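Local coordinates for protein terminal uridylyltransferase 1 (Trypanosoma brucei, PDB 5HZD) that adds uridines to the 3' hydroxyl of guide, ribosomal and some messenger RNAs in trypanosome mitochondria, using UTP and a divalent metal, at residues I174-A179 / D284-F289; V106-S111 / A122-A127. One frame throughout, in Å; residues are numbered along the deposited sequence.

Contact 1 of 2, residues I174-A179 / D284-F289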
ATOM      1  N   ILE A 174     -12.546   1.590   8.987  1.00 13.87           N
ATOM      2  CA  ILE A 174     -11.661   2.624   8.460  1.00 13.08           C
ATOM      3  C   ILE A 174     -12.501   3.795   7.972  1.00 12.18           C
ATOM      4  O   ILE A 174     -13.731   3.712   7.907  1.00 13.65           O
ATOM      5  CB  ILE A 174     -10.790   2.127   7.285  1.00 14.64           C
ATOM      6  CG1 ILE A 174     -11.677   1.608   6.146  1.00 18.07           C
ATOM      7  CG2 ILE A 174      -9.843   1.021   7.733  1.00 15.90           C
ATOM      8  CD1 ILE A 174     -10.880   1.408   4.831  1.00 16.70           C
ATOM      9  N   ILE A 175     -11.822   4.904   7.680  1.00 11.73           N
ATOM     10  CA  ILE A 175     -12.421   6.009   6.946  1.00 11.84           C
ATOM     11  C   ILE A 175     -11.726   6.085   5.603  1.00 14.32           C
ATOM     12  O   ILE A 175     -10.511   6.133   5.538  1.00 14.10           O
ATOM     13  CB  ILE A 175     -12.197   7.367   7.674  1.00 11.93           C
ATOM     14  CG1 ILE A 175     -12.921   7.370   9.031  1.00 12.95           C
ATOM     15  CG2 ILE A 175     -12.746   8.515   6.788  1.00 13.67           C
ATOM     16  CD1 ILE A 175     -12.556   8.589   9.897  1.00 13.94           C
ATOM     17  N   LYS A 176     -12.489   6.076   4.521  1.00 13.03           N
ATOM     18  CA  LYS A 176     -11.903   6.266   3.195  1.00 13.93           C
ATOM     19  C   LYS A 176     -12.217   7.660   2.732  1.00 13.51           C
ATOM     20  O   LYS A 176     -13.367   8.117   2.814  1.00 18.09           O
ATOM     21  CB  LYS A 176     -12.519   5.274   2.192  1.00 15.48           C
ATOM     22  CG  LYS A 176     -11.951   3.836   2.339  1.00 22.03           C
ATOM     23  CD  LYS A 176     -12.496   2.922   1.234  1.00 24.01           C
ATOM     24  CE  LYS A 176     -11.807   3.196  -0.077  1.00 28.38           C
ATOM     25  NZ  LYS A 176     -10.438   2.561  -0.039  1.00 27.08           N
ATOM     26  N   HIS A 177     -11.208   8.375   2.245  1.00 11.65           N
ATOM     27  CA  HIS A 177     -11.446   9.664   1.632  1.00 11.87           C
ATOM     28  C   HIS A 177     -11.198   9.590   0.137  1.00 14.55           C
ATOM     29  O   HIS A 177     -10.134   9.140  -0.312  1.00 14.63           O
ATOM     30  CB  HIS A 177     -10.536  10.736   2.270  1.00 12.31           C
ATOM     31  CG  HIS A 177     -10.641  12.062   1.586  1.00 13.17           C
ATOM     32  ND1 HIS A 177      -9.679  12.527   0.711  1.00 14.47           N
ATOM     33  CD2 HIS A 177     -11.641  12.981   1.574  1.00 13.93           C
ATOM     34  CE1 HIS A 177     -10.059  13.706   0.243  1.00 17.47           C
ATOM     35  NE2 HIS A 177     -11.253  13.990   0.734  1.00 15.83           N
ATOM     36  N   HIS A 178     -12.208   9.972  -0.637  1.00 14.26           N
ATOM     37  CA  HIS A 178     -12.132   9.944  -2.096  1.00 15.17           C
ATOM     38  C   HIS A 178     -12.017  11.380  -2.604  1.00 15.78           C
ATOM     39  O   HIS A 178     -12.976  12.142  -2.554  1.00 20.51           O
ATOM     40  CB  HIS A 178     -13.417   9.338  -2.675  1.00 16.09           C
ATOM     41  CG  HIS A 178     -13.783   8.002  -2.121  1.00 19.74           C
ATOM     42  ND1 HIS A 178     -13.319   6.822  -2.664  1.00 26.15           N
ATOM     43  CD2 HIS A 178     -14.596   7.653  -1.092  1.00 15.91           C
ATOM     44  CE1 HIS A 178     -13.815   5.802  -1.981  1.00 24.64           C
ATOM     45  NE2 HIS A 178     -14.602   6.279  -1.030  1.00 22.74           N
ATOM     46  N   ALA A 179     -10.851  11.750  -3.125  1.00 17.14           N
ATOM     47  CA  ALA A 179     -10.649  13.122  -3.584  1.00 18.67           C
ATOM     48  C   ALA A 179     -11.354  13.409  -4.877  1.00 17.53           C
ATOM     49  O   ALA A 179     -11.331  12.593  -5.799  1.00 21.22           O
ATOM     50  CB  ALA A 179      -9.164  13.415  -3.762  1.00 19.78           C
ATOM     51  N   ASP A 284      -6.401  10.890  -2.074  1.00 13.34           N
ATOM     52  CA  ASP A 284      -7.125   9.699  -1.660  1.00 12.20           C
ATOM     53  C   ASP A 284      -6.389   9.072  -0.502  1.00 16.30           C
ATOM     54  O   ASP A 284      -5.161   8.902  -0.566  1.00 17.31           O
ATOM     55  CB  ASP A 284      -7.161   8.651  -2.792  1.00 15.42           C
ATOM     56  CG  ASP A 284      -8.021   9.052  -3.978  1.00 24.45           C
ATOM     57  OD1 ASP A 284      -9.049   9.724  -3.827  1.00 21.19           O
ATOM     58  OD2 ASP A 284      -7.667   8.641  -5.106  1.00 30.35           O
ATOM     59  N   PHE A 285      -7.110   8.722   0.555  1.00 12.15           N
ATOM     60  CA  PHE A 285      -6.492   8.038   1.704  1.00 10.91           C
ATOM     61  C   PHE A 285      -7.428   7.116   2.429  1.00 13.67           C
ATOM     62  O   PHE A 285      -8.658   7.267   2.348  1.00 15.10           O
ATOM     63  CB  PHE A 285      -5.819   9.050   2.685  1.00 13.45           C
ATOM     64  CG  PHE A 285      -6.774   9.984   3.421  1.00 11.91           C
ATOM     65  CD1 PHE A 285      -7.482   9.546   4.553  1.00 13.86           C
ATOM     66  CD2 PHE A 285      -6.916  11.308   3.017  1.00 13.24           C
ATOM     67  CE1 PHE A 285      -8.336  10.401   5.254  1.00 11.94           C
ATOM     68  CE2 PHE A 285      -7.743  12.175   3.736  1.00 13.78           C
ATOM     69  CZ  PHE A 285      -8.470  11.712   4.832  1.00 13.47           C
ATOM     70  N   ASP A 286      -6.839   6.107   3.082  1.00 11.45           N
ATOM     71  CA  ASP A 286      -7.574   5.243   4.000  1.00 12.03           C
ATOM     72  C   ASP A 286      -6.994   5.507   5.382  1.00 13.00           C
ATOM     73  O   ASP A 286      -5.772   5.440   5.572  1.00 14.12           O
ATOM     74  CB  ASP A 286      -7.367   3.757   3.707  1.00 18.44           C
ATOM     75  CG  ASP A 286      -8.026   3.305   2.413  1.00 23.80           C
ATOM     76  OD1 ASP A 286      -8.792   4.081   1.784  1.00 20.54           O
ATOM     77  OD2 ASP A 286      -7.763   2.142   2.030  1.00 25.04           O
ATOM     78  N   LEU A 287      -7.871   5.790   6.340  1.00 11.51           N
ATOM     79  CA  LEU A 287      -7.483   6.050   7.730  1.00 11.29           C
ATOM     80  C   LEU A 287      -7.909   4.871   8.613  1.00 12.94           C
ATOM     81  O   LEU A 287      -9.070   4.496   8.654  1.00 13.29           O
ATOM     82  CB  LEU A 287      -8.130   7.377   8.167  1.00 13.68           C
ATOM     83  CG  LEU A 287      -7.798   7.955   9.541  1.00 13.37           C
ATOM     84  CD1 LEU A 287      -8.282   9.376   9.611  1.00 16.60           C
ATOM     85  CD2 LEU A 287      -8.429   7.137  10.669  1.00 13.82           C
ATOM     86  N   SER A 288      -6.946   4.270   9.302  1.00 11.16           N
ATOM     87  CA  SER A 288      -7.185   3.136  10.176  1.00 11.82           C
ATOM     88  C   SER A 288      -6.517   3.366  11.511  1.00 12.14           C
ATOM     89  O   SER A 288      -5.816   4.376  11.697  1.00 13.06           O
ATOM     90  CB  SER A 288      -6.628   1.860   9.534  1.00 15.91           C
ATOM     91  OG  SER A 288      -5.238   2.024   9.230  1.00 17.89           O
ATOM     92  N   PHE A 289      -6.735   2.430  12.439  1.00 15.24           N
ATOM     93  CA  PHE A 289      -6.345   2.648  13.829  1.00 13.89           C
ATOM     94  C   PHE A 289      -5.397   1.591  14.364  1.00 15.53           C
ATOM     95  O   PHE A 289      -5.124   1.534  15.573  1.00 15.95           O
ATOM     96  CB  PHE A 289      -7.601   2.733  14.707  1.00 15.85           C
ATOM     97  CG  PHE A 289      -8.508   3.859  14.328  1.00 15.90           C
ATOM     98  CD1 PHE A 289      -8.279   5.139  14.817  1.00 13.67           C
ATOM     99  CD2 PHE A 289      -9.560   3.656  13.431  1.00 15.74           C
ATOM    100  CE1 PHE A 289      -9.090   6.204  14.473  1.00 15.53           C
ATOM    101  CE2 PHE A 289     -10.368   4.715  13.070  1.00 18.10           C
ATOM    102  CZ  PHE A 289     -10.138   5.987  13.579  1.00 18.52           C
TER
HETATM  103  O   HOH W   1      -9.864   0.190   0.890  1.00 45.48           O
HETATM  104  O   HOH W   2     -10.185  10.097  -6.252  1.00 26.18           O
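K176 and D286 face each other as a non-hydrogen-bonded antiparallel pair, and their side chains run side by side in the same direction. The lysine chain bends at chi3 and chi4 (76° and 77°), which carries NZ back to D286 OD1, 2.9 Å away; this salt bridge uses the syn side of the carboxylate. A water accepts a bond from K176 NZ and donates one to D286 OD2, so both carboxylate oxygens are engaged. K176 CG also comes within 3.2 Å of D286 OD1.

Backbone bonds satisfy the hydrogen-bonded pairs on either side of this one. I175 and L287 exchange two, with L287 N 2.8 Å from I175 O. H177 N gives a nearly straight bond to F285 O, whereas the return bond from F285 N to H177 O is longer at 3.2 Å. Strand 285-288 is the middle one of a mixed five-stranded sheet, the palm of a nucleotidyltransferase, and 174-177 lies between it and the edge strand 164-167. D286, important for catalysis by similarity, is probably the third carboxylate of the active site, next to D125, one of the two predicted magnesium ligands.

Beyond the strand end, D284 OD1 takes over as acceptor: A179 N reaches it at 2.8 Å, nearly along the C-O axis, and a second water donates to both D284 OD1 and A179 O. The opposite face of the sheet, bearing I175, H177, F285 and L287, is buried. H177 CB sits over the centre of the F285 ring, 3.5 Å from its centroid, while the rings are nearly parallel, planes 24° apart, but offset so far that little of one lies over the other. H177 ND1 bonds to I283 O, and F159 meets the imidazole edge-to-face. H178 NE2, just past the strand end, hydrogen-bonds to E165 of strand 164-167.

Contact 2 of 2, residues V106-S111 / A122-A127; sequences VFIFGS and ADIDFA
F109 and D125, the last bridged pair before the chains part, pack closely in this antiparallel pairing. The methylene CB of D125 stands over the middle of the F109 ring, 3.4 Å from its centroid, in a CH-pi contact, and the carboxylate lies stacked at 18° to the ring. With CG between the backbone N and the carbonyl carbon (chi1 67°), the phenylalanine leans over its partner strand; its CE1 also meets A127 CB at 3.7 Å. F109 N bonds to D125 O from above the carbonyl plane, whereas F107 and A127 exchange two nearly straight bonds. On the other face, F126 is flanked by V106 CG1, 3.6 Å from its CD1, and by I108 CG1, while I124 CG2 lies over one face of its ring toward the rim.

Toward A122 and S111 the chains diverge and direct contact fades. In one of two S111 conformers a water links OG with D123 O, a doubtful bridge. G110 occupies the N-cap position of the short helix starting at S111. This opening belongs to the predicted UTP and magnesium site of the nucleotidyltransferase palm: D123 and D125 are its likely metal ligands, and S297, a UTP-binding residue, bonds to G110 N. Strand 105-109 is the sheet's outermost on this side; helix 80-100 packs against V106, I108 and F126, helix 292-304 against F107, F109 and A127, and strand 285-288 continues the sheet beyond 124-129.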
ATOM      1  N   VAL A 106      -0.141  10.217  13.914  1.00 12.45           N
ATOM      2  CA  VAL A 106      -0.484   9.686  12.594  1.00 12.05           C
ATOM      3  C   VAL A 106       0.783   9.159  11.926  1.00 11.91           C
ATOM      4  O   VAL A 106       1.791   9.855  11.856  1.00 12.60           O
ATOM      5  CB  VAL A 106      -1.144  10.780  11.706  1.00 11.99           C
ATOM      6  CG1 VAL A 106      -1.465  10.222  10.286  1.00 11.64           C
ATOM      7  CG2 VAL A 106      -2.462  11.268  12.348  1.00 12.16           C
ATOM      8  N   PHE A 107       0.720   7.915  11.436  1.00 11.65           N
ATOM      9  CA  PHE A 107       1.857   7.269  10.771  1.00 12.22           C
ATOM     10  C   PHE A 107       1.446   6.978   9.340  1.00 13.48           C
ATOM     11  O   PHE A 107       0.385   6.388   9.130  1.00 13.14           O
ATOM     12  CB  PHE A 107       2.111   5.905  11.427  1.00 11.72           C
ATOM     13  CG  PHE A 107       2.509   5.971  12.891  1.00 11.93           C
ATOM     14  CD1 PHE A 107       1.553   6.287  13.866  1.00 12.12           C
ATOM     15  CD2 PHE A 107       3.795   5.646  13.304  1.00 15.56           C
ATOM     16  CE1 PHE A 107       1.888   6.339  15.202  1.00 13.17           C
ATOM     17  CE2 PHE A 107       4.130   5.674  14.656  1.00 17.52           C
ATOM     18  CZ  PHE A 107       3.190   6.042  15.602  1.00 16.57           C
ATOM     19  N   ILE A 108       2.244   7.365   8.345  1.00 11.78           N
ATOM     20  CA  ILE A 108       1.965   6.912   6.968  1.00 12.07           C
ATOM     21  C   ILE A 108       2.466   5.478   6.779  1.00 14.85           C
ATOM     22  O   ILE A 108       3.559   5.133   7.242  1.00 14.16           O
ATOM     23  CB  ILE A 108       2.620   7.819   5.940  1.00 11.26           C
ATOM     24  CG1 ILE A 108       1.927   9.186   5.953  1.00 12.37           C
ATOM     25  CG2 ILE A 108       2.563   7.172   4.520  1.00 11.86           C
ATOM     26  CD1 ILE A 108       2.597  10.249   5.064  1.00 14.12           C
ATOM     27  N   PHE A 109       1.683   4.649   6.095  1.00 12.21           N
ATOM     28  CA  PHE A 109       2.228   3.348   5.653  1.00 10.83           C
ATOM     29  C   PHE A 109       1.792   3.067   4.242  1.00 10.25           C
ATOM     30  O   PHE A 109       1.195   3.928   3.601  1.00 12.70           O
ATOM     31  CB  PHE A 109       1.925   2.213   6.647  1.00 12.59           C
ATOM     32  CG  PHE A 109       0.463   1.838   6.767  1.00 11.82           C
ATOM     33  CD1 PHE A 109      -0.397   2.563   7.582  1.00 13.01           C
ATOM     34  CD2 PHE A 109      -0.035   0.748   6.085  1.00 14.80           C
ATOM     35  CE1 PHE A 109      -1.749   2.172   7.721  1.00 13.99           C
ATOM     36  CE2 PHE A 109      -1.371   0.371   6.178  1.00 13.37           C
ATOM     37  CZ  PHE A 109      -2.240   1.101   7.011  1.00 13.99           C
ATOM     38  N   GLY A 110       2.145   1.881   3.738  1.00 11.75           N
ATOM     39  CA  GLY A 110       1.902   1.590   2.338  1.00 14.27           C
ATOM     40  C   GLY A 110       3.070   1.870   1.422  1.00 12.90           C
ATOM     41  O   GLY A 110       4.220   1.860   1.856  1.00 12.40           O
ATOM     42  N   SER A 111       2.769   2.126   0.148  1.00 13.47           N
ATOM     43  CA  SER A 111       3.829   2.170  -0.858  0.77 15.16           C
ATOM     44  C   SER A 111       4.810   3.327  -0.716  1.00 13.90           C
ATOM     45  O   SER A 111       5.937   3.228  -1.180  1.00 14.35           O
ATOM     46  CB  SER A 111       3.264   2.117  -2.284  0.77 16.55           C
ATOM     47  OG  SER A 111       2.571   3.313  -2.611  0.77 14.85           O
ATOM     48  N   ALA A 122      -1.236   7.578  -5.958  1.00 18.86           N
ATOM     49  CA  ALA A 122      -1.480   6.339  -5.209  1.00 19.21           C
ATOM     50  C   ALA A 122      -2.142   6.647  -3.861  1.00 19.01           C
ATOM     51  O   ALA A 122      -1.803   7.646  -3.214  1.00 18.71           O
ATOM     52  CB  ALA A 122      -0.196   5.563  -4.976  1.00 20.03           C
ATOM     53  N   ASP A 123      -3.076   5.801  -3.430  1.00 20.16           N
ATOM     54  CA  ASP A 123      -3.692   6.011  -2.112  1.00 18.57           C
ATOM     55  C   ASP A 123      -2.623   6.060  -1.010  1.00 16.96           C
ATOM     56  O   ASP A 123      -1.669   5.292  -1.031  1.00 21.45           O
ATOM     57  CB  ASP A 123      -4.650   4.855  -1.768  1.00 22.43           C
ATOM     58  CG  ASP A 123      -5.892   4.841  -2.616  1.00 27.40           C
ATOM     59  OD1 ASP A 123      -6.029   5.673  -3.537  1.00 29.85           O
ATOM     60  OD2 ASP A 123      -6.739   3.954  -2.356  1.00 27.74           O
ATOM     61  N   ILE A 124      -2.805   6.957  -0.027  1.00 15.29           N
ATOM     62  CA  ILE A 124      -1.930   7.015   1.142  1.00 12.22           C
ATOM     63  C   ILE A 124      -2.663   6.306   2.263  1.00 14.28           C
ATOM     64  O   ILE A 124      -3.855   6.524   2.429  1.00 14.26           O
ATOM     65  CB  ILE A 124      -1.688   8.493   1.569  1.00 13.26           C
ATOM     66  CG1 ILE A 124      -0.833   9.202   0.511  1.00 14.38           C
ATOM     67  CG2 ILE A 124      -1.050   8.582   2.972  1.00 15.94           C
ATOM     68  CD1 ILE A 124       0.636   8.727   0.419  1.00 15.75           C
ATOM     69  N   ASP A 125      -1.981   5.427   2.992  1.00 11.02           N
ATOM     70  CA  ASP A 125      -2.560   4.849   4.210  1.00 11.79           C
ATOM     71  C   ASP A 125      -2.098   5.629   5.424  1.00 10.50           C
ATOM     72  O   ASP A 125      -0.906   5.914   5.576  1.00 12.04           O
ATOM     73  CB  ASP A 125      -2.123   3.391   4.390  1.00 15.38           C
ATOM     74  CG  ASP A 125      -2.832   2.463   3.431  1.00 29.47           C
ATOM     75  OD1 ASP A 125      -4.017   2.166   3.690  1.00 33.13           O
ATOM     76  OD2 ASP A 125      -2.201   2.042   2.437  1.00 28.41           O
ATOM     77  N   PHE A 126      -3.041   5.970   6.299  1.00 12.03           N
ATOM     78  CA  PHE A 126      -2.694   6.661   7.539  1.00 11.66           C
ATOM     79  C   PHE A 126      -3.138   5.769   8.678  1.00 14.19           C
ATOM     80  O   PHE A 126      -4.301   5.352   8.725  1.00 14.60           O
ATOM     81  CB  PHE A 126      -3.485   7.976   7.670  1.00 10.98           C
ATOM     82  CG  PHE A 126      -3.083   9.059   6.725  1.00 11.01           C
ATOM     83  CD1 PHE A 126      -1.807   9.604   6.774  1.00 11.30           C
ATOM     84  CD2 PHE A 126      -4.025   9.643   5.884  1.00 11.12           C
ATOM     85  CE1 PHE A 126      -1.437  10.659   5.937  1.00 12.93           C
ATOM     86  CE2 PHE A 126      -3.680  10.695   5.049  1.00 11.15           C
ATOM     87  CZ  PHE A 126      -2.394  11.224   5.071  1.00 12.03           C
ATOM     88  N   ALA A 127      -2.232   5.467   9.596  1.00 11.00           N
ATOM     89  CA  ALA A 127      -2.591   4.751  10.826  1.00 11.18           C
ATOM     90  C   ALA A 127      -2.603   5.749  11.975  1.00 11.47           C
ATOM     91  O   ALA A 127      -1.674   6.536  12.118  1.00 12.25           O
ATOM     92  CB  ALA A 127      -1.530   3.684  11.141  1.00 12.05           C
TER
HETATM   93  O   HOH W   3       1.033   5.294  -1.338  1.00 25.99           O

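From the N terminus, the chain passes the zinc finger and several helices before contact 2 closes a short loop between 106-111 and 122-127, ten residues, among them most of the short helix 111-114. Contact 1 opens only afterwards, so the two follow in series, neither nested nor crossed. Its 104 intervening residues include the separate four-stranded antiparallel sheet; the chain then returns to insert strand 285-288 between 124-129 and 174-177. There the contacts join: F126 N and O probably bond to D286 O and S288 N, and D284 CB packs on D123 OD1. Together they tie four strands into one palm sheet, bringing D123, D125 and D286 together.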